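Local atomic coordinates of EST1E (Clostridium proteoclasticum, PDB entry 2WTM), a protein that hydrolyses feruloyl and other esters as a promiscuous feruloyl esterase of the alpha/beta-hydrolase clan, probably through a serine-histidine-aspartate triad. Residues 26-31 / 55-60; 127-132 / 242-247; 81-86 / 115-120. All blocks are in the same frame, centred on the assembly; numbering follows the deposited sequence.

Interaction 1: 26-31 / 55-60; sequences KCPLCI and IGVATL
Strands 27-31 and 58-60 are parallel neighbours in the central sheet, the two strands of a beta-alpha-beta unit whose connecting helix is 43-54. Three backbone hydrogen bonds zip them together. Ala58 N donates to Pro28 O at 2.9 Å, the most bent of the three (141° at the hydrogen), with the donor above the carbonyl plane. The straightest follows, Cys30 N to Ala58 O at 2.8 Å (165°), with the donor in the carbonyl plane. Leu60 N then reaches Cys30 O at 2.9 Å. Two of these acceptors are gripped twice: Ala58 O also takes a CA-H contact from Leu29 CA at 3.3 Å, and Cys30 O takes one from Thr59 CA. The peptide groups of Leu29 turn the other way and are satisfied by Asp101 and Tyr103 of strand 99-107. Gly56, at positive phi (99°), is the C-prime residue of a Schellman motif that ends helix 43-54; Asn53 ND2 from that helix serves both Val57 O and Thr59 OG1. Apolar contacts fill in between, Leu29 CD1 lying 3.8 Å from Ala58 CB while Val57 CG1 meets Cys30 CB at 4.0 Å. Leu29, Ile31 and Leu60 look into helix 79-93, Cys30 and Thr59 into helix 43-54, and strands 99-107 and 11-18 flank the pair.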
# COMPACT_ATOMS: atom_id res chain seq x y z
N LYS A 26 -18.36 19.36 -21.74
CA LYS A 26 -16.98 18.95 -21.53
C LYS A 26 -16.29 19.95 -20.58
O LYS A 26 -16.41 21.17 -20.73
CB LYS A 26 -16.20 18.87 -22.84
CG LYS A 26 -16.45 17.62 -23.67
CD LYS A 26 -15.61 16.46 -23.14
CE LYS A 26 -15.49 15.34 -24.14
NZ LYS A 26 -16.84 14.82 -24.42
N CYS A 27 -15.56 19.42 -19.59
CA CYS A 27 -14.79 20.28 -18.72
C CYS A 27 -13.75 19.43 -17.96
O CYS A 27 -13.89 18.20 -17.91
CB CYS A 27 -15.66 20.98 -17.69
SG CYS A 27 -16.64 19.93 -16.64
N PRO A 28 -12.74 20.11 -17.40
CA PRO A 28 -11.78 19.38 -16.54
C PRO A 28 -12.41 18.95 -15.24
O PRO A 28 -13.46 19.45 -14.84
CB PRO A 28 -10.68 20.40 -16.28
CG PRO A 28 -10.90 21.51 -17.27
CD PRO A 28 -12.39 21.54 -17.49
N LEU A 29 -11.75 18.04 -14.51
CA LEU A 29 -12.27 17.53 -13.24
C LEU A 29 -11.09 17.50 -12.24
O LEU A 29 -10.00 17.00 -12.59
CB LEU A 29 -12.76 16.12 -13.39
CG LEU A 29 -13.14 15.45 -12.09
CD1 LEU A 29 -14.48 15.82 -11.77
CD2 LEU A 29 -13.04 13.94 -12.14
N CYS A 30 -11.28 18.05 -11.05
CA CYS A 30 -10.28 17.93 -9.98
C CYS A 30 -10.81 17.05 -8.88
O CYS A 30 -11.85 17.29 -8.29
CB CYS A 30 -9.88 19.24 -9.43
SG CYS A 30 -8.50 19.27 -8.29
N ILE A 31 -10.04 15.99 -8.56
CA ILE A 31 -10.27 15.14 -7.42
C ILE A 31 -9.68 15.83 -6.17
O ILE A 31 -8.53 16.30 -6.19
CB ILE A 31 -9.64 13.75 -7.63
CG1 ILE A 31 -10.33 13.02 -8.80
CG2 ILE A 31 -9.82 12.87 -6.40
CD1 ILE A 31 -9.55 11.83 -9.36
N ILE A 55 -14.19 28.63 -11.87
CA ILE A 55 -13.40 28.79 -13.08
C ILE A 55 -13.65 27.73 -14.17
O ILE A 55 -12.99 27.67 -15.16
CB ILE A 55 -11.89 28.89 -12.77
CG1 ILE A 55 -11.36 27.57 -12.15
CG2 ILE A 55 -11.63 30.04 -11.83
CD1 ILE A 55 -9.86 27.53 -12.01
N GLY A 56 -14.65 26.87 -13.96
CA GLY A 56 -14.99 25.90 -14.97
C GLY A 56 -14.47 24.48 -14.81
O GLY A 56 -14.42 23.73 -15.76
N VAL A 57 -14.10 24.17 -13.59
CA VAL A 57 -13.54 22.83 -13.25
C VAL A 57 -14.53 22.12 -12.37
O VAL A 57 -14.86 22.55 -11.27
CB VAL A 57 -12.10 23.01 -12.61
CG1 VAL A 57 -11.49 21.65 -12.14
CG2 VAL A 57 -11.14 23.64 -13.58
N ALA A 58 -14.98 20.97 -12.86
CA ALA A 58 -15.81 20.09 -12.04
C ALA A 58 -14.91 19.54 -10.92
O ALA A 58 -13.70 19.50 -11.03
CB ALA A 58 -16.33 19.01 -12.84
N THR A 59 -15.55 19.13 -9.83
CA THR A 59 -14.80 18.61 -8.68
C THR A 59 -15.41 17.33 -8.21
O THR A 59 -16.65 17.14 -8.24
CB THR A 59 -14.75 19.63 -7.55
OG1 THR A 59 -16.11 20.05 -7.19
CG2 THR A 59 -13.86 20.83 -7.96
N LEU A 60 -14.54 16.44 -7.71
CA LEU A 60 -15.01 15.19 -7.12
C LEU A 60 -14.31 15.13 -5.80
O LEU A 60 -13.10 14.80 -5.71
CB LEU A 60 -14.73 13.98 -8.02
CG LEU A 60 -15.21 12.56 -7.66
CD1 LEU A 60 -16.75 12.58 -7.52
CD2 LEU A 60 -14.77 11.63 -8.71

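Interaction 2: 127-132 / 242-247; sequences ALIPLS and KEFMLE
The C-terminal helix 234-249 packs on strand 125-131 in the central sheet of this alpha/beta-hydrolase fold. The segments 127-131 and 242-247 run nearly antiparallel, at 171°, with their axes 10.3 Å apart, so it is mainly side chains that bridge the gap. Ile129 meets both helix side chains. Its CB leaves the strand toward the helix, and CG1 stands anti to the carbonyl carbon (chi1 -51°), which sends that branch to the Phe244 ring: CG1 comes within 3.9 Å of CE2, the two side chains meeting tip to tip. The extended second torsion places CD1 against ring and thioether chain alike, 4.0 Å from Phe244 CD2, 3.7 Å from Met245 CG and 4.0 Å from Met245 SD. Met245 starts out aslant to the strand, but bends at both chi2 and chi3 bring its thioether round to cross the isoleucine obliquely. The side chain of Leu128, between Ala127 and Ile129, faces the other way and packs on Val114 and Ala118 of helix 109-120. The backbone of Ile129 is hydrogen-bonded to Met104 and Gly106 on strand 99-107, which leads into the probable nucleophile elbow. Phe244, with CG anti to its backbone N, also touches Leu193 of strand 192-197, and its ring tip, CZ, ends 4.0 Å from Ala127 CB.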
# COMPACT_ATOMS: atom_id res chain seq x y z
N ALA A 127 -2.04 18.28 -13.36
CA ALA A 127 -1.37 19.09 -12.37
C ALA A 127 -1.84 18.69 -10.96
O ALA A 127 -2.87 18.00 -10.86
CB ALA A 127 -1.62 20.60 -12.61
N LEU A 128 -1.15 19.19 -9.95
CA LEU A 128 -1.26 18.65 -8.58
C LEU A 128 -1.19 19.81 -7.62
O LEU A 128 -0.32 20.68 -7.72
CB LEU A 128 -0.07 17.71 -8.34
CG LEU A 128 0.08 17.25 -6.92
CD1 LEU A 128 -1.03 16.36 -6.47
CD2 LEU A 128 1.38 16.53 -6.84
N ILE A 129 -2.10 19.80 -6.66
CA ILE A 129 -2.18 20.82 -5.61
C ILE A 129 -2.18 20.27 -4.18
O ILE A 129 -3.23 20.03 -3.62
CB ILE A 129 -3.42 21.71 -5.81
CG1 ILE A 129 -3.44 22.20 -7.26
CG2 ILE A 129 -3.33 22.89 -4.85
CD1 ILE A 129 -4.69 22.96 -7.59
N PRO A 130 -0.99 20.08 -3.59
CA PRO A 130 -0.96 19.68 -2.19
C PRO A 130 -1.10 20.89 -1.29
O PRO A 130 -0.21 21.73 -1.25
CB PRO A 130 0.40 18.97 -2.08
CG PRO A 130 0.85 18.78 -3.47
CD PRO A 130 0.34 20.01 -4.17
N LEU A 131 -2.14 20.90 -0.48
CA LEU A 131 -2.44 21.99 0.45
C LEU A 131 -1.92 21.60 1.86
O LEU A 131 -2.38 20.59 2.38
CB LEU A 131 -3.94 22.25 0.45
CG LEU A 131 -4.55 22.65 -0.86
CD1 LEU A 131 -6.08 22.59 -0.85
CD2 LEU A 131 -4.04 23.98 -1.38
N SER A 132 -0.86 22.30 2.36
CA SER A 132 -0.22 21.97 3.64
C SER A 132 -0.03 20.47 3.79
O SER A 132 -0.48 19.86 4.78
CB SER A 132 -1.09 22.56 4.78
OG SER A 132 -1.24 24.00 4.55
N LYS A 242 -6.82 29.36 -7.65
CA LYS A 242 -7.47 29.93 -8.81
C LYS A 242 -6.50 30.37 -9.89
O LYS A 242 -6.65 29.99 -11.03
CB LYS A 242 -8.35 31.09 -8.36
CG LYS A 242 -9.12 31.73 -9.51
CD LYS A 242 -9.71 33.12 -9.09
CE LYS A 242 -10.84 33.52 -10.03
NZ LYS A 242 -11.43 34.89 -9.70
N GLU A 243 -5.47 31.13 -9.51
CA GLU A 243 -4.52 31.65 -10.52
C GLU A 243 -3.70 30.52 -11.19
O GLU A 243 -3.53 30.41 -12.38
CB GLU A 243 -3.55 32.63 -9.86
CG GLU A 243 -4.24 34.02 -9.59
CD GLU A 243 -3.38 35.06 -8.83
OE1 GLU A 243 -2.10 34.95 -8.84
OE2 GLU A 243 -4.02 36.00 -8.23
N PHE A 244 -3.35 29.47 -10.25
CA PHE A 244 -2.59 28.38 -10.80
C PHE A 244 -3.38 27.55 -11.77
O PHE A 244 -2.87 27.12 -12.81
CB PHE A 244 -2.04 27.54 -9.59
CG PHE A 244 -1.43 26.22 -9.99
CD1 PHE A 244 -0.14 26.15 -10.42
CD2 PHE A 244 -2.15 25.06 -9.89
CE1 PHE A 244 0.43 24.91 -10.74
CE2 PHE A 244 -1.61 23.82 -10.25
CZ PHE A 244 -0.29 23.78 -10.64
N MET A 245 -4.63 27.30 -11.40
CA MET A 245 -5.53 26.47 -12.20
C MET A 245 -5.97 27.17 -13.48
O MET A 245 -6.02 26.53 -14.53
CB MET A 245 -6.70 25.93 -11.35
CG MET A 245 -6.30 24.69 -10.47
SD MET A 245 -5.69 23.30 -11.44
CE MET A 245 -7.15 22.81 -12.31
N LEU A 246 -6.18 28.47 -13.41
CA LEU A 246 -6.44 29.23 -14.66
C LEU A 246 -5.29 29.10 -15.60
O LEU A 246 -5.53 28.92 -16.82
CB LEU A 246 -6.73 30.70 -14.37
CG LEU A 246 -8.11 30.97 -13.89
CD1 LEU A 246 -8.21 32.39 -13.42
CD2 LEU A 246 -9.15 30.64 -14.91
N GLU A 247 -4.05 29.16 -15.11
CA GLU A 247 -2.88 28.91 -15.95
C GLU A 247 -2.88 27.51 -16.57
O GLU A 247 -2.47 27.35 -17.71
CB GLU A 247 -1.57 29.16 -15.20
CG GLU A 247 -0.27 28.78 -15.95
CD GLU A 247 1.00 29.29 -15.26
OE1 GLU A 247 0.92 30.15 -14.37
OE2 GLU A 247 2.12 28.85 -15.66

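Interaction 3: 81-86 / 115-120; sequences KWLTNI and MLAAAM
Segments 81-86 and 115-120 form an apolar helix-helix contact on one side of the central sheet, between helix 79-93 and helix 109-120, the latter following directly on the probable nucleophile elbow. The axes approach to 10.1 Å and cross at -50°, close to the angle most often met in helix pairs packed ridges-into-grooves. The backbones are nearest where the CA atoms of Leu83 and Ala117 come within 6.3 Å and Leu83 lies against the alanine and its backbone. Leu83 carries the contact as a fork. With CG anti to its carbonyl carbon (chi1 -73°) and an extended chi2, its CD2 branch presses on Leu116 CB at 3.8 Å and lies 4.0 Å from Ala117 N, so that it meets backbone as well as side chain. The CD1 branch meets Leu116 CD1, also at 4.0 Å, where the two leucines cross at about a right angle; the same branch borders Met120 SD more loosely, at 4.5 Å. One turn further along, Ile86 uses its short branch: CG2, anti to the backbone N, sits 3.6 Å from Ala117 CB, the tightest side-chain approach of the pair. Ala117 CB thus touches both Ile86 CG2 and, more loosely, Leu83 CD2. Polar groups of helix 79-93 are engaged away from this seam, Asn85 OD1 with Tyr65 N and Trp82 NE1 with Tyr65 O. At the border lies the second subunit, whose Phe80 packs on Leu83 and whose Arg174 donates a hydrogen bond from NH1 to Met120 O. Beneath the helix pair, Ile86 and Ala117 rest on Met104 of strand 99-107, while Phe184 of helix 181-187 lies against Leu116 and Met120.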
# COMPACT_ATOMS: atom_id res chain seq x y z
N LYS A 81 -4.67 1.84 2.21
CA LYS A 81 -6.12 1.89 1.91
C LYS A 81 -6.52 3.16 1.19
O LYS A 81 -7.28 3.10 0.21
CB LYS A 81 -6.93 1.69 3.18
CG LYS A 81 -6.67 0.31 3.80
CD LYS A 81 -7.59 -0.02 4.99
CE LYS A 81 -7.17 -1.32 5.75
NZ LYS A 81 -8.23 -1.73 6.75
N TRP A 82 -6.06 4.31 1.69
CA TRP A 82 -6.33 5.55 1.03
C TRP A 82 -5.82 5.57 -0.42
O TRP A 82 -6.51 6.07 -1.33
CB TRP A 82 -5.74 6.76 1.81
CG TRP A 82 -6.59 7.17 2.97
CD1 TRP A 82 -7.44 6.40 3.74
CD2 TRP A 82 -6.70 8.53 3.47
NE1 TRP A 82 -8.07 7.24 4.71
CE2 TRP A 82 -7.65 8.53 4.52
CE3 TRP A 82 -6.13 9.74 3.06
CZ2 TRP A 82 -8.00 9.73 5.17
CZ3 TRP A 82 -6.50 10.90 3.66
CH2 TRP A 82 -7.40 10.90 4.71
N LEU A 83 -4.64 5.04 -0.68
CA LEU A 83 -4.11 5.11 -2.07
C LEU A 83 -5.01 4.18 -2.94
O LEU A 83 -5.40 4.52 -4.07
CB LEU A 83 -2.65 4.68 -2.13
CG LEU A 83 -1.82 5.77 -1.53
CD1 LEU A 83 -0.47 5.25 -1.43
CD2 LEU A 83 -1.88 7.06 -2.36
N THR A 84 -5.40 3.02 -2.41
CA THR A 84 -6.40 2.11 -3.10
C THR A 84 -7.66 2.87 -3.47
O THR A 84 -8.17 2.80 -4.58
CB THR A 84 -6.58 0.81 -2.31
OG1 THR A 84 -5.30 0.12 -2.26
CG2 THR A 84 -7.61 -0.06 -2.94
N ASN A 85 -8.17 3.57 -2.45
CA ASN A 85 -9.39 4.36 -2.59
C ASN A 85 -9.24 5.39 -3.71
O ASN A 85 -10.10 5.56 -4.58
CB ASN A 85 -9.79 5.06 -1.27
CG ASN A 85 -10.07 4.15 -0.11
OD1 ASN A 85 -10.12 4.63 1.00
ND2 ASN A 85 -10.40 2.90 -0.36
N ILE A 86 -8.15 6.11 -3.69
CA ILE A 86 -7.94 7.14 -4.71
C ILE A 86 -7.79 6.56 -6.10
O ILE A 86 -8.34 7.12 -7.05
CB ILE A 86 -6.75 8.03 -4.35
CG1 ILE A 86 -6.97 8.78 -3.06
CG2 ILE A 86 -6.36 9.00 -5.50
CD1 ILE A 86 -5.75 9.43 -2.38
N MET A 115 0.06 13.69 -3.51
CA MET A 115 1.44 13.59 -3.97
C MET A 115 1.80 12.16 -4.44
O MET A 115 2.42 11.96 -5.45
CB MET A 115 2.42 14.07 -2.91
CG MET A 115 2.27 15.59 -2.60
SD MET A 115 3.17 16.14 -1.14
CE MET A 115 4.89 15.80 -1.56
N LEU A 116 1.43 11.19 -3.62
CA LEU A 116 1.72 9.82 -3.91
C LEU A 116 0.92 9.30 -5.09
O LEU A 116 1.45 8.74 -6.03
CB LEU A 116 1.46 8.93 -2.67
CG LEU A 116 2.09 9.31 -1.32
CD1 LEU A 116 1.73 8.37 -0.12
CD2 LEU A 116 3.64 9.33 -1.56
N ALA A 117 -0.40 9.53 -5.08
CA ALA A 117 -1.29 9.02 -6.09
C ALA A 117 -0.99 9.71 -7.46
O ALA A 117 -1.07 9.09 -8.49
CB ALA A 117 -2.79 9.24 -5.71
N ALA A 118 -0.72 11.00 -7.47
CA ALA A 118 -0.35 11.72 -8.72
C ALA A 118 0.85 11.08 -9.43
O ALA A 118 0.91 10.87 -10.65
CB ALA A 118 -0.13 13.14 -8.50
N ALA A 119 1.82 10.71 -8.63
CA ALA A 119 2.97 10.04 -9.21
C ALA A 119 2.58 8.70 -9.82
O ALA A 119 3.05 8.34 -10.89
CB ALA A 119 4.07 9.98 -8.19
N MET A 120 1.77 7.92 -9.12
CA MET A 120 1.36 6.63 -9.61
C MET A 120 0.49 6.76 -10.82
O MET A 120 0.38 5.84 -11.63
CB MET A 120 0.60 5.90 -8.49
CG MET A 120 1.45 5.66 -7.25
SD MET A 120 0.43 5.10 -5.81
CE MET A 120 0.29 3.61 -6.44

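How the interactions relate
All three contacts are buried, but they split into two kinds of chemistry. Interaction 1 builds the sheet itself and is the only one of the three held by hydrogen bonds between its segments; interactions 2 and 3 attach or join helices through apolar side chains. Interactions 1 and 2 touch directly, Ile55 packing on Lys242, Met245 and Leu246, so helix 234-249 packs against the turn that follows helix 43-54. Interaction 3 lies across the sheet from that helix, and Pro130 meets Met115 where it joins interaction 2. Interactions 1 and 3 do not touch, but helix 79-93 serves both, packing on the strands of one and on helix 109-120 in the other. Interaction 3 alone borders the second subunit.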